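Local coordinates for putative glycosyl hydrolase (Bacteroides thetaiotaomicron VPI-5482, PDB 3K11), which probably acts as a hydrolase of glycosyl hydrolase family 88, though its substrate is not established, at residues A354-W358 with M410-L414. Numbering follows the deposited sequence.
Sequences AQLGW and MIRLL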
loop_
_atom_site.group_PDB
_atom_site.type_symbol
_atom_site.label_atom_id
_atom_site.label_comp_id
_atom_site.label_asym_id
_atom_site.label_seq_id
_atom_site.Cartn_x
_atom_site.Cartn_y
_atom_site.Cartn_z
ATOM N N ALA A 354 -3.654 -8.037 19.710
ATOM C CA ALA A 354 -4.223 -9.347 19.973
ATOM C C ALA A 354 -5.706 -9.214 20.325
ATOM O O ALA A 354 -6.554 -9.990 19.862
ATOM C CB ALA A 354 -3.431 -10.049 21.092
ATOM N N GLN A 355 -6.031 -8.260 21.196
ATOM C CA GLN A 355 -7.399 -8.091 21.647
ATOM C C GLN A 355 -8.359 -7.760 20.483
ATOM O O GLN A 355 -9.448 -8.330 20.381
ATOM C CB GLN A 355 -7.438 -7.005 22.723
ATOM C CG GLN A 355 -8.829 -6.818 23.376
ATOM C CD GLN A 355 -8.785 -6.573 24.858
ATOM O OE1 GLN A 355 -7.865 -7.007 25.550
ATOM N NE2 GLN A 355 -9.827 -5.952 25.376
ATOM N N LEU A 356 -7.962 -6.842 19.624
ATOM C CA LEU A 356 -8.750 -6.455 18.454
ATOM C C LEU A 356 -8.867 -7.647 17.529
ATOM O O LEU A 356 -9.936 -7.924 16.941
ATOM C CB LEU A 356 -8.085 -5.301 17.711
ATOM C CG LEU A 356 -8.743 -4.913 16.392
ATOM C CD1 LEU A 356 -10.226 -4.486 16.585
ATOM C CD2 LEU A 356 -7.941 -3.858 15.623
ATOM N N GLY A 357 -7.757 -8.348 17.325
ATOM C CA GLY A 357 -7.816 -9.554 16.493
ATOM C C GLY A 357 -8.787 -10.590 17.012
ATOM O O GLY A 357 -9.458 -11.258 16.210
ATOM N N TRP A 358 -8.855 -10.763 18.341
ATOM C CA TRP A 358 -9.831 -11.659 18.945
ATOM C C TRP A 358 -11.272 -11.178 18.690
ATOM O O TRP A 358 -12.130 -11.977 18.342
ATOM C CB TRP A 358 -9.590 -11.918 20.463
ATOM C CG TRP A 358 -10.666 -12.892 20.938
ATOM C CD1 TRP A 358 -11.801 -12.562 21.554
ATOM C CD2 TRP A 358 -10.788 -14.272 20.589
ATOM N NE1 TRP A 358 -12.592 -13.654 21.724
ATOM C CE2 TRP A 358 -12.017 -14.719 21.103
ATOM C CE3 TRP A 358 -9.989 -15.166 19.879
ATOM C CZ2 TRP A 358 -12.438 -16.043 21.014
ATOM C CZ3 TRP A 358 -10.420 -16.480 19.748
ATOM C CH2 TRP A 358 -11.647 -16.901 20.286
HETATM N N MSE A 410 -5.829 -16.069 24.824
HETATM C CA MSE A 410 -6.447 -14.812 25.256
HETATM C C MSE A 410 -6.980 -14.890 26.678
HETATM O O MSE A 410 -6.856 -13.921 27.455
HETATM C CB MSE A 410 -7.579 -14.377 24.300
HETATM C CG MSE A 410 -7.148 -13.848 22.957
HETATM SE SE MSE A 410 -6.115 -12.269 23.044
HETATM C CE MSE A 410 -7.206 -11.210 24.173
ATOM N N ILE A 411 -7.516 -16.030 27.082
ATOM C CA ILE A 411 -7.979 -16.185 28.469
ATOM C C ILE A 411 -6.809 -16.017 29.436
ATOM O O ILE A 411 -6.935 -15.276 30.432
ATOM C CB ILE A 411 -8.731 -17.533 28.677
ATOM C CG1 ILE A 411 -10.085 -17.464 27.946
ATOM C CG2 ILE A 411 -8.905 -17.925 30.215
ATOM C CD1 ILE A 411 -10.766 -18.861 27.645
ATOM N N ARG A 412 -5.677 -16.671 29.140
ATOM C CA ARG A 412 -4.462 -16.505 29.953
ATOM C C ARG A 412 -4.068 -15.040 30.016
ATOM O O ARG A 412 -3.821 -14.498 31.092
ATOM C CB ARG A 412 -3.295 -17.286 29.357
ATOM C CG ARG A 412 -1.958 -17.104 30.086
ATOM C CD ARG A 412 -1.907 -17.940 31.308
ATOM N NE ARG A 412 -1.447 -19.301 31.025
ATOM C CZ ARG A 412 -1.685 -20.362 31.804
ATOM N NH1 ARG A 412 -2.425 -20.265 32.920
ATOM N NH2 ARG A 412 -1.204 -21.547 31.451
ATOM N N LEU A 413 -3.986 -14.415 28.849
ATOM C CA LEU A 413 -3.580 -12.992 28.764
ATOM C C LEU A 413 -4.493 -12.090 29.597
ATOM O O LEU A 413 -4.030 -11.228 30.396
ATOM C CB LEU A 413 -3.581 -12.551 27.288
ATOM C CG LEU A 413 -3.117 -11.120 26.958
ATOM C CD1 LEU A 413 -1.640 -10.910 27.363
ATOM C CD2 LEU A 413 -3.335 -10.780 25.472
ATOM N N LEU A 414 -5.800 -12.277 29.430
ATOM C CA LEU A 414 -6.762 -11.469 30.194
ATOM C C LEU A 414 -6.743 -11.743 31.695
ATOM O O LEU A 414 -7.104 -10.865 32.487
ATOM C CB LEU A 414 -8.189 -11.641 29.656
ATOM C CG LEU A 414 -8.407 -11.238 28.195
ATOM C CD1 LEU A 414 -9.742 -11.799 27.711
ATOM C CD2 LEU A 414 -8.349 -9.708 28.079
#
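Segments 354-358 and 410-414, from helices 347-362 and 400-416, cross obliquely, with 135° between their N-to-C directions and axes 11.6 Å apart at closest approach; the nearest CA atoms, those of Gln-355 and Met-410, are still 7.7 Å apart. The pair is a compact example of a long side chain helping to span a wide helix separation. Such helix-on-helix packing is consistent with the six-hairpin, (α/α)6-barrel architecture of the family 88 hydrolases. Met-410, present as selenomethionine, does most of the bridging. The Met-410 side chain reaches a surface made by Ala-354, Gln-355 and Trp-358, residues brought together by one helical turn: Met-410 SE lies 4.0 Å from Ala-354 CB, Met-410 CE 4.0 Å from Gln-355 CA, and Met-410 CG 4.0 Å from Trp-358 CB. Leu-413 adds a looser apolar touch, its CD2 4.4 Å from Ala-354 CB. Other elements close the surroundings: Leu-27 packs on Gln-355, Trp-358 and Met-410, while Val-333 of helix 326-342 also meets Met-410. The Gln-355 amide is buried yet satisfied, with NE2 hydrogen-bonded to Gly-25 O and OE1 to Tyr-428 OH. Gln-355 OE1 also makes a van der Waals contact with Leu-414 CD2, at 3.7 Å.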